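Long-range contacts in peptide chain release factor 2 (Thermus thermophilus, PDB 2IHR), which directs the termination of translation at the stop codons UGA and UAA, prompting release of the finished polypeptide from the ribosome: residues Y177-R188 / T203-P212; V321-R330 / D343-K352. All coordinates share one frame; numbering follows the deposited sequence.

Contact 1: residues Y177-R188 / T203-P212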
# COMPACT_ATOMS: atom_id res chain seq x y z
N TYR A 177 2.32 2.68 1.56
CA TYR A 177 2.12 2.11 0.23
C TYR A 177 2.14 0.58 0.23
O TYR A 177 1.17 -0.07 -0.18
CB TYR A 177 3.21 2.58 -0.71
CG TYR A 177 2.97 1.99 -2.06
CD1 TYR A 177 1.77 2.22 -2.72
CD2 TYR A 177 3.88 1.09 -2.64
CE1 TYR A 177 1.46 1.57 -3.91
CE2 TYR A 177 3.57 0.43 -3.83
CZ TYR A 177 2.36 0.67 -4.45
OH TYR A 177 1.98 -0.02 -5.56
N GLY A 178 3.26 0.02 0.65
CA GLY A 178 3.37 -1.44 0.69
C GLY A 178 2.17 -2.19 1.28
O GLY A 178 1.60 -3.06 0.63
N LEU A 179 1.82 -1.86 2.52
CA LEU A 179 0.68 -2.48 3.21
C LEU A 179 -0.63 -2.31 2.46
O LEU A 179 -1.36 -3.26 2.28
CB LEU A 179 0.50 -1.88 4.60
CG LEU A 179 1.69 -2.15 5.52
CD1 LEU A 179 1.47 -1.43 6.85
CD2 LEU A 179 1.85 -3.65 5.74
N LEU A 180 -0.92 -1.08 2.04
CA LEU A 180 -2.14 -0.77 1.34
C LEU A 180 -2.15 -1.26 -0.11
O LEU A 180 -3.22 -1.39 -0.74
CB LEU A 180 -2.36 0.74 1.36
CG LEU A 180 -2.93 1.22 2.68
CD1 LEU A 180 -3.10 2.76 2.75
CD2 LEU A 180 -4.26 0.48 2.85
N SER A 181 -0.96 -1.52 -0.64
CA SER A 181 -0.84 -1.90 -2.03
C SER A 181 -1.68 -3.10 -2.52
O SER A 181 -2.24 -3.05 -3.61
CB SER A 181 0.67 -2.03 -2.39
OG SER A 181 1.31 -3.19 -1.87
N PRO A 182 -1.83 -4.16 -1.72
CA PRO A 182 -2.62 -5.30 -2.18
C PRO A 182 -4.12 -5.09 -2.09
O PRO A 182 -4.92 -6.02 -2.27
CB PRO A 182 -2.17 -6.40 -1.25
CG PRO A 182 -2.00 -5.66 0.06
CD PRO A 182 -1.25 -4.43 -0.39
N GLU A 183 -4.50 -3.85 -1.81
CA GLU A 183 -5.90 -3.52 -1.67
C GLU A 183 -6.45 -2.91 -2.95
O GLU A 183 -7.67 -2.76 -3.13
CB GLU A 183 -6.03 -2.52 -0.50
CG GLU A 183 -5.76 -3.13 0.86
CD GLU A 183 -6.82 -4.16 1.27
OE1 GLU A 183 -8.02 -3.77 1.43
OE2 GLU A 183 -6.45 -5.36 1.42
N ALA A 184 -5.55 -2.49 -3.82
CA ALA A 184 -5.97 -1.92 -5.08
C ALA A 184 -6.78 -2.98 -5.86
O ALA A 184 -6.38 -4.13 -5.97
CB ALA A 184 -4.76 -1.51 -5.83
N GLY A 185 -7.93 -2.61 -6.37
CA GLY A 185 -8.75 -3.56 -7.09
C GLY A 185 -10.20 -3.19 -6.95
O GLY A 185 -10.51 -2.08 -6.48
N VAL A 186 -11.09 -4.09 -7.34
CA VAL A 186 -12.53 -3.82 -7.23
C VAL A 186 -13.13 -4.50 -5.99
O VAL A 186 -12.83 -5.65 -5.65
CB VAL A 186 -13.28 -4.26 -8.54
CG1 VAL A 186 -14.77 -3.94 -8.42
CG2 VAL A 186 -12.71 -3.51 -9.72
N HIS A 187 -14.01 -3.80 -5.31
CA HIS A 187 -14.58 -4.34 -4.10
C HIS A 187 -16.06 -4.48 -4.25
O HIS A 187 -16.75 -3.52 -4.65
CB HIS A 187 -14.20 -3.40 -2.91
CG HIS A 187 -12.74 -3.42 -2.57
ND1 HIS A 187 -12.24 -4.01 -1.44
CD2 HIS A 187 -11.66 -2.89 -3.22
CE1 HIS A 187 -10.93 -3.85 -1.38
NE2 HIS A 187 -10.56 -3.17 -2.45
N ARG A 188 -16.59 -5.67 -3.94
CA ARG A 188 -18.04 -5.88 -4.08
C ARG A 188 -18.81 -5.99 -2.75
O ARG A 188 -18.39 -6.68 -1.81
CB ARG A 188 -18.29 -7.12 -4.92
CG ARG A 188 -19.74 -7.40 -5.09
CD ARG A 188 -19.96 -8.56 -6.00
NE ARG A 188 -19.61 -9.82 -5.36
CZ ARG A 188 -20.47 -10.83 -5.23
NH1 ARG A 188 -21.70 -10.70 -5.70
NH2 ARG A 188 -20.09 -11.96 -4.64
N THR A 203 -26.34 -5.33 -5.16
CA THR A 203 -24.96 -5.67 -5.37
C THR A 203 -24.39 -4.35 -5.81
O THR A 203 -25.00 -3.68 -6.62
CB THR A 203 -24.82 -6.74 -6.43
OG1 THR A 203 -25.57 -7.91 -6.02
CG2 THR A 203 -23.36 -7.09 -6.63
N SER A 204 -23.25 -3.97 -5.23
CA SER A 204 -22.65 -2.68 -5.52
C SER A 204 -21.17 -2.87 -5.68
O SER A 204 -20.62 -3.89 -5.24
CB SER A 204 -22.89 -1.72 -4.37
OG SER A 204 -24.26 -1.44 -4.19
N PHE A 205 -20.53 -1.91 -6.34
CA PHE A 205 -19.09 -2.00 -6.55
C PHE A 205 -18.48 -0.65 -6.41
O PHE A 205 -19.17 0.36 -6.53
CB PHE A 205 -18.77 -2.48 -7.98
CG PHE A 205 -19.26 -3.86 -8.27
CD1 PHE A 205 -20.60 -4.08 -8.58
CD2 PHE A 205 -18.42 -4.96 -8.09
CE1 PHE A 205 -21.11 -5.37 -8.71
CE2 PHE A 205 -18.91 -6.24 -8.22
CZ PHE A 205 -20.26 -6.45 -8.53
N ALA A 206 -17.18 -0.64 -6.14
CA ALA A 206 -16.38 0.58 -6.01
C ALA A 206 -15.00 0.04 -6.28
O ALA A 206 -14.73 -1.08 -5.92
CB ALA A 206 -16.47 1.17 -4.61
N GLY A 207 -14.15 0.81 -6.95
CA GLY A 207 -12.79 0.36 -7.20
C GLY A 207 -11.84 1.19 -6.33
O GLY A 207 -12.14 2.37 -6.06
N VAL A 208 -10.72 0.58 -5.91
CA VAL A 208 -9.73 1.24 -5.04
C VAL A 208 -8.38 1.24 -5.71
O VAL A 208 -7.95 0.19 -6.18
CB VAL A 208 -9.60 0.48 -3.65
CG1 VAL A 208 -8.44 1.01 -2.83
CG2 VAL A 208 -10.89 0.62 -2.83
N GLU A 209 -7.71 2.40 -5.77
CA GLU A 209 -6.35 2.49 -6.33
C GLU A 209 -5.38 3.02 -5.29
O GLU A 209 -5.73 3.86 -4.44
CB GLU A 209 -6.27 3.40 -7.55
CG GLU A 209 -5.77 2.66 -8.82
CD GLU A 209 -4.48 1.82 -8.63
OE1 GLU A 209 -4.24 0.93 -9.47
OE2 GLU A 209 -3.71 2.05 -7.67
N VAL A 210 -4.16 2.51 -5.41
CA VAL A 210 -3.04 2.84 -4.55
C VAL A 210 -1.75 2.86 -5.38
O VAL A 210 -1.42 1.87 -6.05
CB VAL A 210 -2.85 1.76 -3.42
CG1 VAL A 210 -2.00 2.33 -2.25
CG2 VAL A 210 -4.19 1.31 -2.94
N ILE A 211 -1.03 3.99 -5.34
CA ILE A 211 0.26 4.17 -6.02
C ILE A 211 1.17 4.84 -4.97
O ILE A 211 0.68 5.45 -4.02
CB ILE A 211 0.12 5.10 -7.21
CG1 ILE A 211 -0.18 6.51 -6.69
CG2 ILE A 211 -0.95 4.54 -8.20
CD1 ILE A 211 -0.47 7.50 -7.74
N PRO A 212 2.49 4.76 -5.11
CA PRO A 212 3.24 5.44 -4.03
C PRO A 212 3.66 6.89 -4.24
O PRO A 212 4.00 7.28 -5.38
CB PRO A 212 4.47 4.55 -3.85
CG PRO A 212 4.77 4.13 -5.25
CD PRO A 212 3.36 3.86 -5.89

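Contact 2: residues V321-R330 / D343-K352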
# COMPACT_ATOMS: atom_id res chain seq x y z
N VAL A 321 -16.79 -11.77 4.85
CA VAL A 321 -15.98 -10.98 3.94
C VAL A 321 -15.06 -12.05 3.34
O VAL A 321 -14.50 -12.85 4.05
CB VAL A 321 -15.17 -9.93 4.66
CG1 VAL A 321 -13.99 -9.52 3.83
CG2 VAL A 321 -16.10 -8.72 4.91
N LYS A 322 -14.93 -12.04 2.02
CA LYS A 322 -14.18 -13.07 1.34
C LYS A 322 -13.26 -12.62 0.20
O LYS A 322 -13.72 -12.16 -0.88
CB LYS A 322 -15.20 -14.06 0.81
CG LYS A 322 -14.72 -15.02 -0.23
CD LYS A 322 -13.86 -16.05 0.35
CE LYS A 322 -13.62 -17.05 -0.69
NZ LYS A 322 -13.15 -18.31 -0.00
N ASP A 323 -11.97 -12.79 0.43
CA ASP A 323 -10.98 -12.42 -0.55
C ASP A 323 -10.82 -13.54 -1.56
O ASP A 323 -10.28 -14.60 -1.28
CB ASP A 323 -9.63 -12.13 0.13
CG ASP A 323 -8.67 -11.42 -0.79
OD1 ASP A 323 -8.15 -12.08 -1.71
OD2 ASP A 323 -8.45 -10.20 -0.60
N HIS A 324 -11.29 -13.28 -2.77
CA HIS A 324 -11.23 -14.25 -3.87
C HIS A 324 -9.84 -14.59 -4.44
O HIS A 324 -9.69 -15.54 -5.17
CB HIS A 324 -12.12 -13.73 -4.97
CG HIS A 324 -13.49 -13.34 -4.50
ND1 HIS A 324 -14.46 -14.27 -4.18
CD2 HIS A 324 -14.08 -12.13 -4.39
CE1 HIS A 324 -15.59 -13.65 -3.91
NE2 HIS A 324 -15.40 -12.35 -4.03
N ARG A 325 -8.82 -13.80 -4.12
CA ARG A 325 -7.51 -14.09 -4.63
C ARG A 325 -6.81 -14.98 -3.62
O ARG A 325 -6.38 -16.10 -3.92
CB ARG A 325 -6.72 -12.79 -4.76
CG ARG A 325 -7.28 -11.71 -5.66
CD ARG A 325 -6.50 -10.39 -5.41
NE ARG A 325 -6.70 -9.98 -4.03
CZ ARG A 325 -6.05 -9.01 -3.41
NH1 ARG A 325 -5.11 -8.31 -4.04
NH2 ARG A 325 -6.34 -8.76 -2.13
N THR A 326 -6.71 -14.46 -2.41
CA THR A 326 -6.06 -15.11 -1.30
C THR A 326 -6.89 -16.26 -0.76
O THR A 326 -6.39 -17.29 -0.29
CB THR A 326 -5.86 -14.01 -0.26
OG1 THR A 326 -4.48 -13.98 0.14
CG2 THR A 326 -6.79 -14.16 0.90
N GLY A 327 -8.20 -16.12 -0.82
CA GLY A 327 -9.02 -17.20 -0.32
C GLY A 327 -9.44 -17.01 1.14
O GLY A 327 -10.37 -17.73 1.58
N LEU A 328 -8.83 -16.04 1.85
CA LEU A 328 -9.08 -15.74 3.27
C LEU A 328 -10.52 -15.39 3.52
O LEU A 328 -11.05 -14.46 2.92
CB LEU A 328 -8.24 -14.56 3.71
CG LEU A 328 -7.65 -14.40 5.12
CD1 LEU A 328 -7.15 -13.00 5.25
CD2 LEU A 328 -8.62 -14.66 6.18
N MET A 329 -11.18 -16.13 4.39
CA MET A 329 -12.56 -15.79 4.67
C MET A 329 -12.70 -15.44 6.16
O MET A 329 -12.25 -16.19 7.03
CB MET A 329 -13.49 -16.95 4.28
CG MET A 329 -14.53 -17.25 5.31
SD MET A 329 -16.09 -17.54 4.58
CE MET A 329 -16.70 -18.89 5.50
N ARG A 330 -13.32 -14.29 6.43
CA ARG A 330 -13.56 -13.76 7.78
C ARG A 330 -15.06 -13.64 8.08
O ARG A 330 -15.82 -13.15 7.25
CB ARG A 330 -12.92 -12.36 7.92
CG ARG A 330 -11.45 -12.41 8.05
CD ARG A 330 -10.87 -11.12 8.51
NE ARG A 330 -11.43 -10.61 9.77
CZ ARG A 330 -10.98 -9.50 10.37
NH1 ARG A 330 -9.98 -8.80 9.86
NH2 ARG A 330 -11.57 -9.08 11.46
N ASP A 343 -4.69 -9.09 8.55
CA ASP A 343 -4.62 -10.47 8.08
C ASP A 343 -4.99 -10.62 6.62
O ASP A 343 -4.55 -11.56 5.95
CB ASP A 343 -5.47 -11.38 8.99
CG ASP A 343 -6.99 -11.17 8.85
OD1 ASP A 343 -7.47 -10.06 8.51
OD2 ASP A 343 -7.72 -12.16 9.11
N LEU A 344 -5.77 -9.66 6.12
CA LEU A 344 -6.18 -9.66 4.73
C LEU A 344 -5.02 -9.13 3.90
O LEU A 344 -4.80 -9.54 2.76
CB LEU A 344 -7.44 -8.80 4.55
CG LEU A 344 -8.78 -9.51 4.85
CD1 LEU A 344 -9.87 -8.48 5.00
CD2 LEU A 344 -9.10 -10.55 3.71
N ILE A 345 -4.27 -8.22 4.49
CA ILE A 345 -3.12 -7.65 3.82
C ILE A 345 -1.97 -8.65 3.68
O ILE A 345 -1.59 -9.00 2.55
CB ILE A 345 -2.64 -6.40 4.56
CG1 ILE A 345 -3.68 -5.26 4.38
CG2 ILE A 345 -1.25 -5.98 4.03
CD1 ILE A 345 -3.30 -4.01 5.23
N TRP A 346 -1.42 -9.13 4.79
CA TRP A 346 -0.32 -10.11 4.71
C TRP A 346 -0.64 -11.16 3.68
O TRP A 346 0.20 -11.55 2.89
CB TRP A 346 -0.11 -10.82 6.04
CG TRP A 346 0.49 -9.94 7.05
CD1 TRP A 346 0.00 -9.67 8.33
CD2 TRP A 346 1.60 -9.06 6.86
NE1 TRP A 346 0.74 -8.66 8.91
CE2 TRP A 346 1.73 -8.27 8.03
CE3 TRP A 346 2.50 -8.85 5.80
CZ2 TRP A 346 2.71 -7.28 8.18
CZ3 TRP A 346 3.49 -7.86 5.94
CH2 TRP A 346 3.58 -7.09 7.13
N ALA A 347 -1.87 -11.62 3.68
CA ALA A 347 -2.27 -12.66 2.76
C ALA A 347 -2.22 -12.19 1.35
O ALA A 347 -1.95 -12.97 0.47
CB ALA A 347 -3.68 -13.15 3.10
N GLY A 348 -2.49 -10.91 1.14
CA GLY A 348 -2.47 -10.38 -0.21
C GLY A 348 -1.05 -10.22 -0.67
O GLY A 348 -0.72 -10.54 -1.84
N LEU A 349 -0.22 -9.73 0.25
CA LEU A 349 1.20 -9.54 -0.02
C LEU A 349 1.80 -10.88 -0.42
O LEU A 349 2.58 -10.96 -1.38
CB LEU A 349 1.92 -8.98 1.21
CG LEU A 349 1.59 -7.51 1.50
CD1 LEU A 349 2.33 -7.03 2.74
CD2 LEU A 349 1.96 -6.64 0.34
N GLU A 350 1.46 -11.94 0.29
CA GLU A 350 2.00 -13.24 -0.09
C GLU A 350 1.45 -13.66 -1.47
O GLU A 350 2.16 -14.20 -2.30
CB GLU A 350 1.67 -14.29 0.97
CG GLU A 350 2.15 -13.93 2.38
CD GLU A 350 1.63 -14.89 3.46
OE1 GLU A 350 1.37 -14.44 4.61
OE2 GLU A 350 1.49 -16.09 3.14
N TRP A 351 0.19 -13.42 -1.74
CA TRP A 351 -0.33 -13.83 -3.02
C TRP A 351 0.35 -13.06 -4.17
O TRP A 351 0.50 -13.58 -5.30
CB TRP A 351 -1.83 -13.60 -3.03
CG TRP A 351 -2.46 -13.88 -4.32
CD1 TRP A 351 -3.01 -15.07 -4.73
CD2 TRP A 351 -2.74 -12.93 -5.34
NE1 TRP A 351 -3.64 -14.91 -5.96
CE2 TRP A 351 -3.49 -13.61 -6.35
CE3 TRP A 351 -2.44 -11.58 -5.51
CZ2 TRP A 351 -3.93 -12.97 -7.52
CZ3 TRP A 351 -2.89 -10.93 -6.68
CH2 TRP A 351 -3.63 -11.64 -7.67
N LYS A 352 0.75 -11.82 -3.89
CA LYS A 352 1.39 -10.99 -4.89
C LYS A 352 2.85 -11.36 -5.07
O LYS A 352 3.37 -11.37 -6.20
CB LYS A 352 1.27 -9.52 -4.52
CG LYS A 352 -0.07 -8.95 -4.86
CD LYS A 352 0.01 -7.47 -5.09
CE LYS A 352 -1.33 -6.98 -5.63
NZ LYS A 352 -1.30 -5.54 -6.05

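Contact 1: residues Y177-R188 / T203-P212
Pro212 lies over one face of the Tyr177 ring, its CD 3.7 Å from the ring centroid and 18° off the normal, a CH-pi contact in which the blunt, apolar pyrrolidine suits an aromatic face. Ser181 CB lies over the rim of the opposite face. With CG anti to the backbone N (chi1 -180°), Tyr177 sends its ring from helix 176-180 onto strand 201-213, where CD1 meets Val210 CG1 at 3.8 Å. The other branch of Val210, CG2, turns to Leu180 O and Ala184 CB; a beta-branched residue thus serves both the helix end and the turn that follows.

Past that turn the two strands pair antiparallel. Gly185 N donates to Val208 O at 2.8 Å, and Val208 N answers to Gly185 O at 2.7 Å. Two residues on, His187 N reaches Ala206 O at 2.9 Å, while the return bond from Ala206 N is longer. Gly185 enters the strand with phi 151°, where a CB would jam against the carbonyl oxygen before it, so glycine is needed.

His187 positions the turn itself: NE2 donates to Glu183 O at 3.0 Å, close to the ring plane, while CD2 rests 3.6 Å from Val208 CG2. ND1 is engaged by Tyr314, and the Glu183 carboxylate by Arg312 and Tyr140. On the face of Val186, Arg188 runs alongside Phe205, with Arg188 CD 3.3 Å from Phe205 CZ, and Arg188 NE hydrogen-bonds to Ser313.

Main-chain bonds therefore set the hairpin's register, apolar branches seat the helix end against it, and an imidazole bonded at both nitrogens is fixed in rotation, tying the 3-10 turn to the sheet.

Contact 2: residues V321-R330 / D343-K352
Arg330 NH1 meets Asp343 OD1 at 3.1 Å in a salt bridge whose hydrogen bond is weak and bent, the guanidinium and carboxylate planes lying 70° apart. Arg330 is shared, since its NH2 also pairs with Asp332 and Asp340; a long, many-handed arginine suits a spot ringed by acids.

Beside this pair the interface turns apolar. Leu328 CD1 packs 3.5 Å from Leu344 CD2 and also touches the methyl of Ala347. Thr326 OG1 stands 2.7 Å from Ala347 O, a close approach that a small alanine side chain permits. Gly348 likewise leaves room for Arg325, whose NH2 would lie near any CB there.

Asp323 organises the turn between strands 320-323 and 329-330. Thr326 N donates to Asp323 OD1 at 2.9 Å. Arg325 N reaches that oxygen from the opposite face of the carboxylate, making an Asx turn that the Thr326 bond extends to an Asx motif. Through its syn lone pair, Asp323 OD2 receives Arg325 NH2 at 3.0 Å in a nearly straight bond within the guanidinium plane, and Arg312 adds a second salt bridge to the same oxygen. Arg325 NH1 is satisfied by Pro182 O.

So held, Arg325 lays its aliphatic part over Trp351: CB sits 3.9 Å from the centroid of the five-membered ring, 19° off its normal, and CD reaches the six-membered ring. The guanidinium itself is distant, at most weakly attracted. Replacing Trp351 with an alanine would probably strip the Arg325 methylenes of the flat surface beneath them and open a gap between the turn and the helix.

With two arginines on its carboxylate, Asp323 probably remains ionised, which would strengthen its grip on Arg325, while the bonds to its OD1 shape the turn that docks on helix 342-353.

How the contacts relate
Contact 1 closes before contact 2 opens along the chain, yet their centres are only 13 Å apart and both build on one mixed sheet, in which strand 312-315 separates strand 185-190 from strand 320-323. Arg312 of that intervening strand bridges them, pairing with Glu183 of contact 1 and Asp323 of contact 2. They also touch directly: Pro182 O and Arg325 NH1 lie 2.9 Å apart in a probable hydrogen bond, and Leu179 O packs 3.2 Å from Ile345 CG2, so helix 342-353 leans on the end of helix 176-180. Neither contact contains Gln240 of the GGQ peptide-hydrolysis motif, which falls between them in sequence.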